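Local coordinates for protein Non-ribosomal peptide synthetase (Streptomyces halstedii, PDB 3WV4) that belongs to the AMP-binding enzyme family of the ANL clan and forms the N-terminal part of a non-ribosomal peptide synthetase, at residues S84-G89 and P164-D169; G95-V100 and G400-P405; K209-P214 and G341-K346; A233-F238 and T308-T313; A409-R414 and M421-G426. One frame throughout, in Å; residues are numbered along the deposited sequence.

Contact 1 (S84-G89 and P164-D169)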
# COMPACT_ATOMS: atom_id res chain seq x y z
N SER A 84 -16.70 -11.65 -1.05
CA SER A 84 -17.00 -11.98 0.33
C SER A 84 -17.93 -13.25 0.42
O SER A 84 -17.72 -14.13 1.26
CB SER A 84 -17.63 -10.80 1.06
OG SER A 84 -16.75 -9.69 1.14
N ALA A 85 -18.94 -13.35 -0.45
CA ALA A 85 -19.85 -14.50 -0.41
C ALA A 85 -19.11 -15.76 -0.77
O ALA A 85 -19.37 -16.80 -0.22
CB ALA A 85 -21.00 -14.32 -1.37
N TRP A 86 -18.12 -15.64 -1.65
CA TRP A 86 -17.29 -16.77 -1.94
C TRP A 86 -16.51 -17.20 -0.72
O TRP A 86 -16.35 -18.39 -0.49
CB TRP A 86 -16.33 -16.38 -3.06
CG TRP A 86 -15.54 -17.47 -3.59
CD1 TRP A 86 -15.88 -18.30 -4.61
CD2 TRP A 86 -14.20 -17.81 -3.22
NE1 TRP A 86 -14.85 -19.19 -4.87
CE2 TRP A 86 -13.81 -18.92 -4.03
CE3 TRP A 86 -13.32 -17.34 -2.23
CZ2 TRP A 86 -12.56 -19.52 -3.92
CZ3 TRP A 86 -12.06 -17.93 -2.13
CH2 TRP A 86 -11.70 -19.03 -2.95
N LEU A 87 -15.92 -16.25 0.01
CA LEU A 87 -15.25 -16.62 1.24
C LEU A 87 -16.23 -17.34 2.16
O LEU A 87 -15.92 -18.39 2.70
CB LEU A 87 -14.68 -15.39 1.95
CG LEU A 87 -13.50 -14.73 1.23
CD1 LEU A 87 -13.06 -13.47 1.94
CD2 LEU A 87 -12.34 -15.70 1.11
N ASP A 88 -17.40 -16.77 2.35
CA ASP A 88 -18.41 -17.36 3.21
C ASP A 88 -18.71 -18.80 2.74
O ASP A 88 -18.81 -19.72 3.55
CB ASP A 88 -19.69 -16.52 3.17
CG ASP A 88 -19.54 -15.16 3.85
OD1 ASP A 88 -18.70 -15.07 4.76
OD2 ASP A 88 -20.29 -14.21 3.47
N GLY A 89 -18.82 -18.98 1.43
CA GLY A 89 -19.12 -20.29 0.82
C GLY A 89 -18.04 -21.30 1.11
O GLY A 89 -18.32 -22.47 1.28
N PRO A 164 -5.70 -25.94 -0.20
CA PRO A 164 -6.38 -25.63 -1.46
C PRO A 164 -5.86 -24.37 -2.14
O PRO A 164 -5.75 -23.34 -1.52
CB PRO A 164 -7.85 -25.45 -1.06
CG PRO A 164 -7.96 -26.06 0.27
CD PRO A 164 -6.63 -25.91 0.93
N VAL A 165 -5.51 -24.50 -3.41
CA VAL A 165 -5.02 -23.42 -4.24
C VAL A 165 -6.07 -23.19 -5.32
O VAL A 165 -6.46 -24.16 -5.98
CB VAL A 165 -3.72 -23.84 -4.96
CG1 VAL A 165 -3.14 -22.68 -5.77
CG2 VAL A 165 -2.73 -24.39 -3.95
N TYR A 166 -6.46 -21.94 -5.58
CA TYR A 166 -7.49 -21.66 -6.57
C TYR A 166 -6.98 -20.71 -7.61
O TYR A 166 -6.40 -19.71 -7.27
CB TYR A 166 -8.66 -21.01 -5.91
CG TYR A 166 -9.38 -21.91 -4.96
CD1 TYR A 166 -10.40 -22.76 -5.41
CD2 TYR A 166 -9.04 -21.92 -3.63
CE1 TYR A 166 -11.05 -23.62 -4.54
CE2 TYR A 166 -9.69 -22.76 -2.72
CZ TYR A 166 -10.72 -23.62 -3.18
OH TYR A 166 -11.41 -24.50 -2.33
N SER A 167 -7.19 -21.03 -8.88
CA SER A 167 -6.91 -20.11 -9.98
C SER A 167 -7.87 -18.92 -9.95
O SER A 167 -9.05 -19.12 -9.76
CB SER A 167 -7.14 -20.85 -11.29
OG SER A 167 -6.68 -20.10 -12.40
N ILE A 168 -7.38 -17.71 -10.18
CA ILE A 168 -8.30 -16.57 -10.15
C ILE A 168 -9.40 -16.65 -11.24
O ILE A 168 -10.51 -16.25 -11.02
CB ILE A 168 -7.56 -15.21 -10.23
CG1 ILE A 168 -8.53 -14.07 -9.98
CG2 ILE A 168 -6.92 -14.99 -11.59
CD1 ILE A 168 -9.14 -14.07 -8.61
N ASP A 169 -9.09 -17.17 -12.41
CA ASP A 169 -10.08 -17.33 -13.48
C ASP A 169 -11.14 -18.32 -13.09
O ASP A 169 -12.33 -18.02 -13.14
CB ASP A 169 -9.39 -17.87 -14.71
CG ASP A 169 -8.16 -17.04 -15.07
OD1 ASP A 169 -8.35 -15.88 -15.53
OD2 ASP A 169 -7.00 -17.53 -14.80
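Trp86 points the far edge of its indole at the flat of the Tyr166 phenol, and this one pair of rings makes the whole contact. The two planes stand at 85° to each other, with the centroids of the indole six-membered ring and the phenol 5.3 Å apart, so the stack is T-shaped (edge-to-face). Two neighbouring carbons of the indole rim do the touching. CZ2 of Trp86 sits over the middle of the phenol ring, 4.1 Å from CG of Tyr166, while CH2 of Trp86 comes to 4.0 Å from CD2 of Tyr166. Seen from the indole, Tyr166 lies at its edge and close to its plane. The CG of Trp86 is trans to its own backbone N (chi1 -172°), which sends the indole out from the helix across the gap to the strand. That reach is needed, because the alpha carbons of Trp86 and Tyr166 are 11.9 Å apart.

Other residues complete the setting: Leu171 of helix 168-180 and Leu145 of strand 145-148 touch both rings, and Phe83, one helical turn back, meets the indole at a shallow angle. Strand 165-167 is the outermost strand on its side of a four-stranded parallel sheet. The T-shaped pair therefore joins the C-terminal end of helix 73-89 to that border strand, the helix-on-sheet layering of an alpha/beta fold.

Contact 2 (G95-V100 and G400-P405)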
# COMPACT_ATOMS: atom_id res chain seq x y z
N GLY A 95 -10.59 -13.59 10.97
CA GLY A 95 -9.28 -13.79 11.58
C GLY A 95 -8.38 -14.73 10.82
O GLY A 95 -7.18 -14.75 11.03
N GLU A 96 -8.96 -15.51 9.91
CA GLU A 96 -8.19 -16.49 9.14
C GLU A 96 -7.54 -15.79 7.98
O GLU A 96 -8.03 -14.74 7.54
CB GLU A 96 -9.09 -17.65 8.67
CG GLU A 96 -9.71 -18.42 9.85
CD GLU A 96 -10.34 -19.75 9.44
OE1 GLU A 96 -11.18 -19.77 8.50
OE2 GLU A 96 -9.98 -20.78 10.06
N ARG A 97 -6.43 -16.35 7.50
CA ARG A 97 -5.66 -15.75 6.44
C ARG A 97 -5.97 -16.37 5.08
O ARG A 97 -6.30 -17.57 4.99
CB ARG A 97 -4.14 -15.88 6.68
CG ARG A 97 -3.51 -14.94 7.72
CD ARG A 97 -3.91 -15.27 9.14
NE ARG A 97 -3.58 -16.67 9.49
CZ ARG A 97 -4.19 -17.37 10.43
NH1 ARG A 97 -5.13 -16.82 11.15
NH2 ARG A 97 -3.82 -18.63 10.66
N ILE A 98 -5.83 -15.56 4.03
CA ILE A 98 -5.73 -16.05 2.67
C ILE A 98 -4.49 -15.46 2.03
O ILE A 98 -4.21 -14.28 2.19
CB ILE A 98 -6.97 -15.75 1.83
CG1 ILE A 98 -7.16 -14.25 1.58
CG2 ILE A 98 -8.20 -16.31 2.52
CD1 ILE A 98 -8.35 -13.96 0.68
N VAL A 99 -3.75 -16.31 1.36
CA VAL A 99 -2.61 -15.90 0.60
C VAL A 99 -2.96 -15.74 -0.86
O VAL A 99 -3.60 -16.61 -1.46
CB VAL A 99 -1.49 -16.95 0.67
CG1 VAL A 99 -0.44 -16.65 -0.38
CG2 VAL A 99 -0.83 -16.92 2.04
N VAL A 100 -2.48 -14.64 -1.43
CA VAL A 100 -2.95 -14.18 -2.70
C VAL A 100 -1.72 -13.78 -3.49
O VAL A 100 -0.94 -12.93 -3.02
CB VAL A 100 -3.87 -12.95 -2.51
CG1 VAL A 100 -4.34 -12.45 -3.85
CG2 VAL A 100 -5.05 -13.31 -1.63
N GLY A 400 3.05 -5.13 15.27
CA GLY A 400 4.14 -6.07 15.46
C GLY A 400 4.28 -6.97 14.23
O GLY A 400 3.67 -6.70 13.18
N TYR A 401 5.11 -8.01 14.35
CA TYR A 401 5.30 -8.99 13.33
C TYR A 401 4.41 -10.19 13.60
O TYR A 401 4.18 -10.53 14.75
CB TYR A 401 6.77 -9.43 13.27
CG TYR A 401 7.71 -8.27 13.05
CD1 TYR A 401 7.71 -7.57 11.85
CD2 TYR A 401 8.57 -7.85 14.05
CE1 TYR A 401 8.57 -6.50 11.64
CE2 TYR A 401 9.44 -6.78 13.85
CZ TYR A 401 9.44 -6.11 12.64
OH TYR A 401 10.29 -5.01 12.44
N TRP A 402 3.91 -10.83 12.56
CA TRP A 402 2.98 -11.92 12.73
C TRP A 402 3.67 -13.13 13.45
O TRP A 402 4.68 -13.65 12.98
CB TRP A 402 2.48 -12.32 11.35
CG TRP A 402 1.69 -13.57 11.27
CD1 TRP A 402 2.06 -14.72 10.65
CD2 TRP A 402 0.39 -13.79 11.79
NE1 TRP A 402 1.06 -15.65 10.72
CE2 TRP A 402 0.03 -15.12 11.45
CE3 TRP A 402 -0.53 -12.99 12.48
CZ2 TRP A 402 -1.20 -15.67 11.79
CZ3 TRP A 402 -1.77 -13.56 12.85
CH2 TRP A 402 -2.08 -14.90 12.50
N ARG A 403 3.11 -13.51 14.61
CA ARG A 403 3.54 -14.68 15.40
C ARG A 403 5.05 -14.73 15.67
O ARG A 403 5.67 -15.79 15.56
CB ARG A 403 3.09 -15.97 14.72
CG ARG A 403 1.58 -16.07 14.64
CD ARG A 403 1.14 -17.46 14.23
NE ARG A 403 -0.31 -17.59 14.25
CZ ARG A 403 -0.99 -18.57 13.66
NH1 ARG A 403 -0.36 -19.51 12.96
NH2 ARG A 403 -2.29 -18.60 13.75
N ALA A 404 5.62 -13.59 16.02
CA ALA A 404 7.04 -13.51 16.30
C ALA A 404 7.23 -12.52 17.44
O ALA A 404 7.77 -11.45 17.23
CB ALA A 404 7.80 -13.07 15.06
N PRO A 405 6.78 -12.88 18.66
CA PRO A 405 6.81 -11.92 19.80
C PRO A 405 8.22 -11.39 20.13
O PRO A 405 8.39 -10.23 20.47
CB PRO A 405 6.26 -12.74 20.98
CG PRO A 405 5.56 -13.91 20.37
CD PRO A 405 6.27 -14.20 19.07
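Arg97 and Arg403, which meet across this contact, share one carboxylate oxygen: OD2 of Asp142 takes a salt bridge from NH1 of Arg403 and a long, weak ion pair from NH2 of Arg97. The site lies where a type II beta turn, Tyr401 to Ala404, comes up against the start of strand 97-101 in a parallel sheet. Around the shared anion, NH2 of Arg97 and NH2 of Arg403 are 3.4 Å apart.

Trp402 fits in beside both arginines. Its CZ2 lies over one face of the Arg97 guanidinium, 3.5 Å from NE, with the indole and guanidinium planes turned 43° apart. That NE is itself hydrogen-bonded to the backbone O of Ala141. The same CZ2 also sits over a face of the Arg403 guanidinium, toward its rim, and CG of Arg403 rides over the middle of the indole. NE1 of Trp402 is hydrogen-bonded to the backbone O of Asp140, which should limit rotation of the ring.

Arg97 is folded at chi2 and chi3. That bend brings its NH1 back to the loop just ahead of its strand, where it donates to Gly95 O at 2.9 Å, well off straight, with an N-H...O angle of 136°.

Contact 3 (K209-P214 and G341-K346); sequences KAVACP and GQTECK
Strand 210-214 runs past a short 3-10 turn at 343-344, and the backbones come closest at Val211 and Glu344, whose alpha carbons are 6.1 Å apart. The sequence Gly-Gln-Thr-Glu of this turn matches core motif A5 of non-ribosomal peptide synthetase adenylation domains. The strand facing it is one half of a two-stranded antiparallel sheet with 195-200. Two backbone bonds of 3-10 spacing hold the turn, Cys345 N to Gln342 O and Lys346 N to Thr343 O.

Val211 does most of the touching, with both its methyls. Its CG2 meets the methyl CG2 of Thr343 at 3.6 Å, one methyl against the other. Its CG1, trans to the backbone N (chi1 -178°), lies against the backbone of the turn, 4.1 Å from CA of Glu344 and 3.9 Å from O of Thr343. On the turn, the Thr343 side chain presents its methyl to the valine.

Glu344 starts out turned from the strand, but chi1 of -76° brings its CG to 4.3 Å from CG2 of Val211. The bend at chi2 then turns the carboxylate, and OE2 is hydrogen-bonded to OH of Tyr401. Met398 also touches Val211, while Ile199 and Thr201 touch Thr343. At the polar margin NZ of Lys209 ends 4.8 Å from OE2 of Glu344, too far for a salt bridge, though the charges are opposite.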
# COMPACT_ATOMS: atom_id res chain seq x y z
N LYS A 209 8.88 -13.11 7.93
CA LYS A 209 8.63 -11.98 8.82
C LYS A 209 7.67 -11.02 8.15
O LYS A 209 8.00 -10.48 7.13
CB LYS A 209 9.95 -11.28 9.13
CG LYS A 209 9.79 -10.25 10.23
CD LYS A 209 11.10 -9.59 10.67
CE LYS A 209 11.54 -8.51 9.71
NZ LYS A 209 12.71 -7.79 10.29
N ALA A 210 6.49 -10.87 8.72
CA ALA A 210 5.46 -10.04 8.18
C ALA A 210 5.04 -9.04 9.22
O ALA A 210 4.89 -9.38 10.39
CB ALA A 210 4.26 -10.89 7.80
N VAL A 211 4.81 -7.82 8.78
CA VAL A 211 4.13 -6.86 9.64
C VAL A 211 2.63 -7.12 9.66
O VAL A 211 2.03 -7.31 8.63
CB VAL A 211 4.40 -5.44 9.17
CG1 VAL A 211 3.74 -4.42 10.09
CG2 VAL A 211 5.92 -5.24 9.09
N ALA A 212 2.06 -7.15 10.86
CA ALA A 212 0.66 -7.40 11.06
C ALA A 212 -0.05 -6.11 11.16
O ALA A 212 0.19 -5.33 12.10
CB ALA A 212 0.42 -8.20 12.34
N CYS A 213 -0.98 -5.90 10.24
CA CYS A 213 -1.58 -4.60 10.10
C CYS A 213 -3.04 -4.66 10.38
O CYS A 213 -3.81 -5.22 9.57
CB CYS A 213 -1.36 -4.07 8.68
SG CYS A 213 0.37 -3.92 8.18
N PRO A 214 -3.47 -4.03 11.47
CA PRO A 214 -4.88 -3.96 11.74
C PRO A 214 -5.59 -2.94 10.91
O PRO A 214 -5.00 -2.00 10.45
CB PRO A 214 -4.94 -3.55 13.23
CG PRO A 214 -3.58 -3.86 13.77
CD PRO A 214 -2.69 -3.52 12.60
N GLY A 341 9.74 6.14 5.10
CA GLY A 341 8.95 5.27 5.93
C GLY A 341 9.52 3.88 6.05
O GLY A 341 10.51 3.56 5.40
N GLN A 342 8.85 3.05 6.85
CA GLN A 342 9.12 1.61 6.96
C GLN A 342 7.78 0.95 6.96
O GLN A 342 6.81 1.54 7.43
CB GLN A 342 9.75 1.24 8.33
CG GLN A 342 11.23 1.56 8.47
CD GLN A 342 11.82 1.12 9.81
OE1 GLN A 342 11.12 0.76 10.77
NE2 GLN A 342 13.11 1.09 9.87
N THR A 343 7.77 -0.33 6.60
CA THR A 343 6.58 -1.14 6.66
C THR A 343 5.95 -1.24 8.05
O THR A 343 4.71 -1.18 8.19
CB THR A 343 6.89 -2.54 6.12
OG1 THR A 343 7.41 -2.43 4.80
CG2 THR A 343 5.64 -3.34 6.05
N GLU A 344 6.79 -1.20 9.08
CA GLU A 344 6.37 -1.30 10.48
C GLU A 344 5.38 -0.22 10.93
O GLU A 344 4.60 -0.42 11.91
CB GLU A 344 7.62 -1.30 11.39
CG GLU A 344 8.40 -2.61 11.42
CD GLU A 344 9.34 -2.85 10.23
OE1 GLU A 344 9.30 -2.16 9.18
OE2 GLU A 344 10.10 -3.82 10.31
N CYS A 345 5.32 0.89 10.20
CA CYS A 345 4.26 1.89 10.45
C CYS A 345 3.72 2.59 9.18
O CYS A 345 3.21 3.69 9.22
CB CYS A 345 4.83 2.93 11.41
SG CYS A 345 6.13 3.93 10.76
N LYS A 346 3.87 1.92 8.05
CA LYS A 346 3.61 2.43 6.71
C LYS A 346 4.51 3.54 6.29
O LYS A 346 5.19 3.42 5.25
CB LYS A 346 2.15 2.80 6.51
CG LYS A 346 1.84 3.37 5.15
CD LYS A 346 2.46 2.71 3.93
CE LYS A 346 2.07 3.48 2.65
NZ LYS A 346 2.52 2.88 1.34

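Contact 4 (A233-F238 and T308-T313)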
# COMPACT_ATOMS: atom_id res chain seq x y z
N ALA A 233 -10.88 13.63 -5.79
CA ALA A 233 -11.75 12.78 -6.59
C ALA A 233 -11.50 12.87 -8.08
O ALA A 233 -11.78 11.94 -8.79
CB ALA A 233 -13.23 13.08 -6.28
N GLU A 234 -11.03 14.00 -8.56
CA GLU A 234 -10.69 14.14 -9.94
C GLU A 234 -9.25 13.67 -10.29
O GLU A 234 -8.86 13.82 -11.40
CB GLU A 234 -10.94 15.59 -10.37
CG GLU A 234 -12.47 15.87 -10.41
CD GLU A 234 -12.87 17.27 -10.84
OE1 GLU A 234 -12.43 18.27 -10.20
OE2 GLU A 234 -13.67 17.39 -11.81
N ASP A 235 -8.46 13.15 -9.34
CA ASP A 235 -7.12 12.66 -9.71
C ASP A 235 -7.21 11.33 -10.41
O ASP A 235 -8.16 10.63 -10.31
CB ASP A 235 -6.18 12.56 -8.52
CG ASP A 235 -5.61 13.90 -8.12
OD1 ASP A 235 -5.07 14.61 -9.00
OD2 ASP A 235 -5.67 14.24 -6.89
N ILE A 236 -6.23 11.05 -11.23
CA ILE A 236 -6.14 9.79 -11.87
C ILE A 236 -4.73 9.33 -11.50
O ILE A 236 -3.76 9.99 -11.86
CB ILE A 236 -6.28 9.97 -13.38
CG1 ILE A 236 -7.74 10.40 -13.68
CG2 ILE A 236 -5.91 8.68 -14.09
CD1 ILE A 236 -8.14 10.61 -15.15
N VAL A 237 -4.63 8.20 -10.79
CA VAL A 237 -3.39 7.71 -10.21
C VAL A 237 -2.82 6.60 -11.07
O VAL A 237 -3.44 5.53 -11.23
CB VAL A 237 -3.62 7.19 -8.78
CG1 VAL A 237 -2.32 6.84 -8.07
CG2 VAL A 237 -4.39 8.27 -7.97
N PHE A 238 -1.64 6.84 -11.63
CA PHE A 238 -0.98 5.87 -12.47
C PHE A 238 -0.01 5.05 -11.63
O PHE A 238 1.05 5.53 -11.23
CB PHE A 238 -0.26 6.56 -13.63
CG PHE A 238 0.19 5.60 -14.73
CD1 PHE A 238 1.36 4.89 -14.61
CD2 PHE A 238 -0.62 5.40 -15.87
CE1 PHE A 238 1.75 3.99 -15.61
CE2 PHE A 238 -0.22 4.54 -16.87
CZ PHE A 238 0.95 3.81 -16.75
N THR A 308 -0.86 16.59 -17.89
CA THR A 308 -1.79 16.39 -16.77
C THR A 308 -1.12 16.02 -15.43
O THR A 308 -1.70 16.23 -14.40
CB THR A 308 -2.80 15.31 -17.13
OG1 THR A 308 -2.08 14.11 -17.47
CG2 THR A 308 -3.67 15.79 -18.32
N LEU A 309 0.10 15.50 -15.47
CA LEU A 309 0.85 15.12 -14.27
C LEU A 309 1.15 16.30 -13.35
O LEU A 309 1.79 17.27 -13.76
CB LEU A 309 2.15 14.47 -14.68
CG LEU A 309 2.00 12.99 -15.04
CD1 LEU A 309 3.32 12.51 -15.53
CD2 LEU A 309 1.59 12.14 -13.83
N ARG A 310 0.67 16.19 -12.10
CA ARG A 310 0.84 17.21 -11.08
C ARG A 310 1.69 16.79 -9.87
O ARG A 310 2.15 17.66 -9.09
CB ARG A 310 -0.52 17.74 -10.63
CG ARG A 310 -1.29 16.89 -9.62
CD ARG A 310 -2.68 17.51 -9.35
NE ARG A 310 -3.40 16.76 -8.32
CZ ARG A 310 -3.25 16.95 -7.00
NH1 ARG A 310 -2.47 17.88 -6.52
NH2 ARG A 310 -3.92 16.23 -6.15
N MET A 311 1.92 15.51 -9.68
CA MET A 311 2.75 15.07 -8.53
C MET A 311 3.38 13.73 -8.77
O MET A 311 2.72 12.83 -9.31
CB MET A 311 1.93 14.97 -7.24
CG MET A 311 2.76 14.88 -5.97
SD MET A 311 1.75 14.90 -4.47
CE MET A 311 0.96 16.51 -4.63
N PHE A 312 4.65 13.64 -8.42
CA PHE A 312 5.39 12.43 -8.28
C PHE A 312 5.70 12.22 -6.80
O PHE A 312 6.20 13.16 -6.14
CB PHE A 312 6.73 12.51 -8.98
CG PHE A 312 6.62 12.69 -10.44
CD1 PHE A 312 6.33 11.61 -11.27
CD2 PHE A 312 6.76 13.96 -11.02
CE1 PHE A 312 6.20 11.78 -12.64
CE2 PHE A 312 6.62 14.13 -12.40
CZ PHE A 312 6.33 13.03 -13.22
N THR A 313 5.44 11.02 -6.30
CA THR A 313 5.73 10.72 -4.93
C THR A 313 6.74 9.56 -4.87
O THR A 313 6.52 8.50 -5.43
CB THR A 313 4.46 10.42 -4.12
OG1 THR A 313 3.81 9.27 -4.59
CG2 THR A 313 3.51 11.51 -4.28
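Asp235 and Arg310 lock together here through a salt bridge made side-on, with two nitrogens of the arginine each taking one oxygen of the carboxylate. NE of Arg310 donates to OD1 of Asp235 at 2.8 Å, with an N-H...O angle of 171°. The second bond runs from NH2 of Arg310 to OD2 of Asp235, also 2.8 Å and nearly straight at 174°. The two flat groups are only 17° from coplanar. Both oxygens lie in the guanidinium plane, so the carboxylate meets its edge; OD1 uses its syn lone pair, and OD2 is approached on the syn side, slightly out of the carboxylate plane.

Arg310 leaves its backbone with CG wedged between N and the carbonyl carbon, then stretches out from CG to NE, which carries the guanidinium over to the aspartate. The bridge ties two sheets of the alpha/beta fold: Asp235 immediately precedes strand 236-239, an edge strand of a four-stranded mixed sheet, and Arg310 precedes strand 311-314 of the large branched sheet. Met284, on the strand beside 311-314, touches both side chains.

Each charged group has further partners. OD1 is also bonded to OG1 of Thr283, OD2 to N of His232, and NH2 to O of Gly230, so the buried carboxylate is held at both oxygens.

Away from this pair the segments stand well apart. Even the alpha carbons of Asp235 and Arg310 are 9.3 Å from each other, CB of Phe238 is still 5.9 Å from CD2 of Leu309 and its ring turns away, and Ala233, Glu234 and Thr308 lie at the exposed surface.

Contact 5 (A409-R414 and M421-G426)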
# COMPACT_ATOMS: atom_id res chain seq x y z
N ALA A 409 9.24 -7.56 20.06
CA ALA A 409 9.63 -6.87 21.28
C ALA A 409 10.84 -5.96 21.11
O ALA A 409 10.91 -4.92 21.79
CB ALA A 409 9.89 -7.86 22.41
N ARG A 410 11.76 -6.31 20.21
CA ARG A 410 12.92 -5.48 19.95
C ARG A 410 12.72 -4.28 19.00
O ARG A 410 13.54 -3.37 18.97
CB ARG A 410 14.09 -6.37 19.51
CG ARG A 410 14.40 -6.66 18.04
CD ARG A 410 15.58 -7.65 18.00
NE ARG A 410 16.79 -7.08 18.60
CZ ARG A 410 17.97 -7.70 18.72
NH1 ARG A 410 18.14 -8.94 18.27
NH2 ARG A 410 18.98 -7.06 19.31
N ALA A 411 11.63 -4.28 18.24
CA ALA A 411 11.30 -3.15 17.40
C ALA A 411 10.16 -2.33 18.01
O ALA A 411 10.21 -1.10 18.06
CB ALA A 411 10.87 -3.64 16.03
N TYR A 412 9.13 -3.02 18.50
CA TYR A 412 7.99 -2.36 19.07
C TYR A 412 8.09 -2.39 20.63
O TYR A 412 7.94 -3.46 21.20
CB TYR A 412 6.69 -3.06 18.59
CG TYR A 412 6.40 -3.00 17.09
CD1 TYR A 412 5.50 -2.08 16.56
CD2 TYR A 412 7.01 -3.89 16.21
CE1 TYR A 412 5.22 -2.04 15.20
CE2 TYR A 412 6.76 -3.85 14.85
CZ TYR A 412 5.85 -2.94 14.34
OH TYR A 412 5.57 -2.90 12.96
N ARG A 413 8.28 -1.22 21.29
CA ARG A 413 8.60 -1.13 22.75
C ARG A 413 7.77 -0.15 23.61
O ARG A 413 7.36 0.90 23.12
CB ARG A 413 10.08 -0.79 22.93
CG ARG A 413 10.98 -1.49 21.93
CD ARG A 413 12.33 -1.85 22.49
NE ARG A 413 13.38 -0.88 22.18
CZ ARG A 413 14.49 -1.13 21.49
NH1 ARG A 413 14.73 -2.32 20.97
NH2 ARG A 413 15.38 -0.19 21.32
N ARG A 414 7.57 -0.50 24.89
CA ARG A 414 6.90 0.33 25.92
C ARG A 414 5.39 0.41 25.70
O ARG A 414 4.66 -0.58 25.85
CB ARG A 414 7.51 1.72 25.95
CG ARG A 414 7.11 2.57 27.15
CD ARG A 414 7.55 4.02 26.97
NE ARG A 414 6.58 4.98 27.50
CZ ARG A 414 6.39 5.23 28.79
NH1 ARG A 414 7.08 4.57 29.73
NH2 ARG A 414 5.48 6.13 29.16
N MET A 421 3.89 0.68 21.87
CA MET A 421 3.56 2.01 21.42
C MET A 421 4.74 2.81 20.84
O MET A 421 4.49 3.86 20.32
CB MET A 421 2.85 2.80 22.55
CG MET A 421 3.75 3.18 23.73
SD MET A 421 2.96 3.91 25.19
CE MET A 421 2.19 2.49 25.98
N ARG A 422 6.00 2.36 20.93
CA ARG A 422 7.10 3.13 20.30
C ARG A 422 7.88 2.28 19.36
O ARG A 422 8.44 1.25 19.74
CB ARG A 422 8.03 3.77 21.32
CG ARG A 422 9.33 4.30 20.72
CD ARG A 422 9.79 5.62 21.34
NE ARG A 422 9.41 5.73 22.74
CZ ARG A 422 9.11 6.87 23.35
NH1 ARG A 422 9.16 8.02 22.68
NH2 ARG A 422 8.77 6.87 24.64
N LEU A 423 7.89 2.68 18.09
CA LEU A 423 8.64 1.93 17.08
C LEU A 423 10.04 2.45 17.02
O LEU A 423 10.26 3.64 16.82
CB LEU A 423 8.02 2.08 15.68
CG LEU A 423 8.84 1.53 14.54
CD1 LEU A 423 8.87 0.01 14.62
CD2 LEU A 423 8.33 2.05 13.19
N HIS A 424 11.00 1.54 17.16
CA HIS A 424 12.42 1.86 17.02
C HIS A 424 12.86 1.39 15.66
O HIS A 424 12.85 0.18 15.39
CB HIS A 424 13.22 1.14 18.13
CG HIS A 424 12.97 1.68 19.50
ND1 HIS A 424 13.89 2.43 20.19
CD2 HIS A 424 11.89 1.58 20.31
CE1 HIS A 424 13.39 2.78 21.36
NE2 HIS A 424 12.17 2.27 21.45
N THR A 425 13.24 2.32 14.80
CA THR A 425 13.42 2.00 13.40
C THR A 425 14.77 1.38 13.04
O THR A 425 14.92 0.82 11.95
CB THR A 425 13.35 3.28 12.55
OG1 THR A 425 14.48 4.11 12.86
CG2 THR A 425 12.02 4.05 12.81
N GLY A 426 15.78 1.58 13.88
CA GLY A 426 17.12 1.17 13.55
C GLY A 426 17.74 2.12 12.55
O GLY A 426 18.82 1.88 12.06
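Arg413 lays its side chain across the imidazole of His424, the two crossing at about a right angle. Starting at the root, CB of Arg413 is 4.0 Å from CD2 of His424. CG comes in closer to the same carbon, at 3.6 Å, and CD backs off to 4.1 Å from it. NE of Arg413 then sits over the middle of the ring, 3.4 Å from CD2 of His424. Beyond it CZ is 3.8 Å from CG of His424, and at the tip NH2 lies 3.2 Å from ND1 of His424. Bends at chi2 and chi3 curl the chain over the ring in this way, with the guanidinium tilted 42° from the imidazole rather than stacked flat on it.

Underneath runs a beta hairpin whose connecting loop is partly unmodelled. Arg413 and Arg422 form an antiparallel hydrogen-bonded pair, with Arg413 N to Arg422 O at 2.9 Å and a return bond from Arg422 N to Arg413 O. Next to it His424 N donates to Ala411 O.

Tyr412 and Leu423, the non-hydrogen-bonded pair, put their side chains on the other face of the sheet. There CD1 of Leu423 makes a CH-pi contact, 4.2 Å from the centroid of the Tyr412 ring and 10° off its normal.

Acids from neighbouring strands lie close to the arginine-rich face: ND1 of His424 is hydrogen-bonded to Glu389, and NH1 of Arg422 is salt-bridged to Glu373. These carboxylates would be expected to offset the positive charge gathered where Arg414 and Arg422 come close and where Arg413 covers the imidazole.

Overall arrangement
Contact 3 is the meeting point of the set. It touches contact 2 through Trp402 N and Ala210 O, 2.8 Å apart, and contact 5 through Gln342 NE2 to Thr425 O at 2.8 Å and Glu344 O to Tyr412 OH at 2.9 Å. Contacts 2 and 5 also meet directly, Gly400 CA packing 3.5 Å from Tyr412 CE2, so the three form one continuous cluster that includes the A5 motif. Contact 1 lies farther out, its centre 19 Å from that of contact 2, but both reach the same parallel sheet. Contact 4 stands apart, its centre 26 Å from that of contact 3 and 34 Å from that of contact 5, with which it shares the large branched sheet.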